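Local coordinates for protein GCN5-related N-acetyltransferase (Anabaena variabilis, PDB 2OZG) that binds coenzyme A and probably transfers acetyl groups to amines, perhaps those of aminoglycosides, as a member of the GCN5-related N-acetyltransferase family, at residues Glu157-Lys162 against Ser203-Asp208. Numbering follows the deposited sequence.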
ATOM      1  N   GLU A 157      12.283 -33.622  16.036  1.00 33.32           N
ATOM      2  CA  GLU A 157      13.653 -33.987  15.772  1.00 35.81           C
ATOM      3  C   GLU A 157      14.041 -33.599  14.350  1.00 32.50           C
ATOM      4  O   GLU A 157      13.360 -33.983  13.445  1.00 33.12           O
ATOM      5  CB  GLU A 157      13.766 -35.494  15.889  1.00 34.80           C
ATOM      6  CG  GLU A 157      15.178 -35.987  15.800  1.00 44.64           C
ATOM      7  CD  GLU A 157      15.278 -37.509  15.691  1.00 44.37           C
ATOM      8  OE1 GLU A 157      14.234 -38.203  15.809  1.00 59.62           O
ATOM      9  OE2 GLU A 157      16.401 -37.995  15.472  1.00 60.90           O
ATOM     10  N   PRO A 158      15.137 -32.829  14.162  1.00 31.77           N
ATOM     11  CA  PRO A 158      15.547 -32.541  12.806  1.00 28.71           C
ATOM     12  C   PRO A 158      16.156 -33.772  12.173  1.00 27.30           C
ATOM     13  O   PRO A 158      16.894 -34.474  12.818  1.00 29.06           O
ATOM     14  CB  PRO A 158      16.608 -31.471  12.993  1.00 25.74           C
ATOM     15  CG  PRO A 158      17.226 -31.806  14.378  1.00 33.42           C
ATOM     16  CD  PRO A 158      16.020 -32.173  15.161  1.00 28.25           C
ATOM     17  N   VAL A 159      15.780 -34.057  10.941  1.00 28.56           N
ATOM     18  CA  VAL A 159      16.235 -35.210  10.211  1.00 33.33           C
ATOM     19  C   VAL A 159      16.512 -34.783   8.787  1.00 36.11           C
ATOM     20  O   VAL A 159      16.069 -33.730   8.348  1.00 38.23           O
ATOM     21  CB  VAL A 159      15.187 -36.326  10.214  1.00 35.24           C
ATOM     22  CG1 VAL A 159      14.928 -36.795  11.661  1.00 32.68           C
ATOM     23  CG2 VAL A 159      13.884 -35.839   9.565  1.00 42.56           C
ATOM     24  N   VAL A 160      17.230 -35.615   8.051  1.00 39.93           N
ATOM     25  CA  VAL A 160      17.499 -35.312   6.660  1.00 39.99           C
ATOM     26  C   VAL A 160      16.335 -35.845   5.835  1.00 39.29           C
ATOM     27  O   VAL A 160      15.876 -36.981   6.071  1.00 37.91           O
ATOM     28  CB  VAL A 160      18.790 -35.996   6.179  1.00 44.43           C
ATOM     29  CG1 VAL A 160      19.004 -35.722   4.686  1.00 44.99           C
ATOM     30  CG2 VAL A 160      19.962 -35.522   7.001  1.00 45.36           C
ATOM     31  N   LEU A 161      15.869 -35.031   4.879  1.00 36.45           N
ATOM     32  CA  LEU A 161      14.781 -35.421   3.991  1.00 36.73           C
ATOM     33  C   LEU A 161      15.211 -36.360   2.878  1.00 36.33           C
ATOM     34  O   LEU A 161      14.605 -37.420   2.710  1.00 38.21           O
ATOM     35  CB  LEU A 161      14.123 -34.193   3.343  1.00 36.88           C
ATOM     36  CG  LEU A 161      13.032 -34.426   2.284  1.00 38.63           C
ATOM     37  CD1 LEU A 161      11.880 -35.238   2.855  1.00 34.12           C
ATOM     38  CD2 LEU A 161      12.493 -33.089   1.636  1.00 33.30           C
ATOM     39  N   LYS A 162      16.247 -35.965   2.145  1.00 38.18           N
ATOM     40  CA  LYS A 162      16.631 -36.652   0.917  1.00 42.94           C
ATOM     41  C   LYS A 162      16.688 -38.155   1.086  1.00 44.03           C
ATOM     42  O   LYS A 162      17.389 -38.656   1.943  1.00 38.68           O
ATOM     43  CB  LYS A 162      17.944 -36.141   0.330  1.00 41.77           C
ATOM     44  CG  LYS A 162      18.161 -36.636  -1.142  1.00 39.87           C
ATOM     45  CD  LYS A 162      19.458 -36.128  -1.787  1.00 45.29           C
ATOM     46  N   SER A 203      13.596 -29.880   7.989  1.00 27.36           N
ATOM     47  CA  SER A 203      12.749 -31.080   8.027  1.00 29.72           C
ATOM     48  C   SER A 203      12.809 -31.671   9.438  1.00 30.55           C
ATOM     49  O   SER A 203      13.899 -31.887   9.989  1.00 35.58           O
ATOM     50  CB  SER A 203      13.348 -32.120   7.097  1.00 31.71           C
ATOM     51  OG  SER A 203      13.273 -31.710   5.782  1.00 39.33           O
ATOM     52  N   TYR A 204      11.651 -31.922  10.032  1.00 31.00           N
ATOM     53  CA  TYR A 204      11.565 -32.470  11.371  1.00 31.12           C
ATOM     54  C   TYR A 204      10.555 -33.591  11.333  1.00 32.69           C
ATOM     55  O   TYR A 204       9.563 -33.487  10.619  1.00 31.47           O
ATOM     56  CB  TYR A 204      11.011 -31.374  12.320  1.00 30.31           C
ATOM     57  CG  TYR A 204      12.032 -30.324  12.686  1.00 26.55           C
ATOM     58  CD1 TYR A 204      12.377 -29.315  11.793  1.00 30.11           C
ATOM     59  CD2 TYR A 204      12.625 -30.313  13.944  1.00 33.86           C
ATOM     60  CE1 TYR A 204      13.285 -28.384  12.120  1.00 28.01           C
ATOM     61  CE2 TYR A 204      13.577 -29.365  14.286  1.00 28.83           C
ATOM     62  CZ  TYR A 204      13.916 -28.428  13.368  1.00 34.87           C
ATOM     63  OH  TYR A 204      14.818 -27.466  13.734  1.00 35.50           O
ATOM     64  N   LEU A 205      10.788 -34.603  12.136  1.00 33.32           N
ATOM     65  CA  LEU A 205       9.828 -35.666  12.409  1.00 33.80           C
ATOM     66  C   LEU A 205       9.163 -35.267  13.714  1.00 33.37           C
ATOM     67  O   LEU A 205       9.813 -34.687  14.603  1.00 31.07           O
ATOM     68  CB  LEU A 205      10.477 -37.021  12.637  1.00 34.77           C
ATOM     69  CG  LEU A 205      11.216 -37.644  11.446  1.00 43.73           C
ATOM     70  CD1 LEU A 205      11.864 -39.014  11.830  1.00 44.04           C
ATOM     71  CD2 LEU A 205      10.353 -37.761  10.153  1.00 40.40           C
ATOM     72  N   ILE A 206       7.865 -35.566  13.804  1.00 31.97           N
ATOM     73  CA  ILE A 206       7.075 -35.361  15.003  1.00 31.27           C
ATOM     74  C   ILE A 206       6.818 -36.731  15.587  1.00 30.82           C
ATOM     75  O   ILE A 206       6.267 -37.597  14.920  1.00 35.97           O
ATOM     76  CB  ILE A 206       5.690 -34.738  14.688  1.00 29.67           C
ATOM     77  CG1 ILE A 206       5.870 -33.401  13.999  1.00 31.70           C
ATOM     78  CG2 ILE A 206       4.907 -34.516  15.980  1.00 35.16           C
ATOM     79  CD1 ILE A 206       4.638 -32.825  13.374  1.00 36.71           C
ATOM     80  N   GLY A 207       7.228 -36.927  16.827  1.00 32.41           N
ATOM     81  CA  GLY A 207       6.974 -38.155  17.545  1.00 34.62           C
ATOM     82  C   GLY A 207       8.090 -38.567  18.443  1.00 38.23           C
ATOM     83  O   GLY A 207       9.201 -37.982  18.393  1.00 37.74           O
ATOM     84  N   ASP A 208       7.789 -39.528  19.328  1.00 41.52           N
ATOM     85  CA  ASP A 208       8.835 -40.101  20.166  1.00 43.10           C
ATOM     86  C   ASP A 208       9.737 -40.855  19.196  1.00 45.13           C
ATOM     87  O   ASP A 208       9.345 -41.121  18.042  1.00 40.45           O
ATOM     88  CB  ASP A 208       8.309 -41.040  21.264  1.00 44.36           C
ATOM     89  CG  ASP A 208       7.483 -40.323  22.309  1.00 46.95           C
ATOM     90  OD1 ASP A 208       7.884 -39.236  22.770  1.00 49.35           O
ATOM     91  OD2 ASP A 208       6.418 -40.864  22.684  1.00 59.75           O
TER
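Glu157 and Leu205 face each other as the hydrogen-bonded pair of a short antiparallel ladder, Glu157 N to Leu205 O and Leu205 N to Glu157 O both spanning 3.0 Å. One step on, Pro158 and Tyr204 form the non-hydrogen-bonded pair, a position where proline's missing N-H costs the ladder nothing; their CA atoms come within 4.2 Å. A third bond, Val159 N to Ser203 O at 3.0 Å, continues the pairing just past the strand. Tyr204 CG lies anti to the carbonyl carbon, beside the backbone N (chi1 -76°). Pro158 CB sits over the ring face in a CH-pi contact, 4.2 Å from the Tyr204 centroid, while Pro158 CD touches Tyr204 CE2 at 3.8 Å. On the face that carries Leu205, Val159 crosses the leucine side chain at about a right angle; both its methyls meet the branch point, Val159 CG2 3.7 Å from Leu205 CG, with CG1 also beside CD1. The Tyr204 hydroxyl hydrogen-bonds Gln29 and Glu90 of the second subunit. An alanine in place of Tyr204 would probably leave Pro158 without its aromatic floor and those two polar groups without their shared partner. This antiparallel edge pairing, away from the chain's coenzyme A site, adds strand 156-158 to strand 202-206 of the second GNAT-family region, whose other side bonds to strand 211-222; helix 165-177 packs on Val159, Ser203 and Leu205, while Phe248 of helix 239-250 meets the Tyr204 ring.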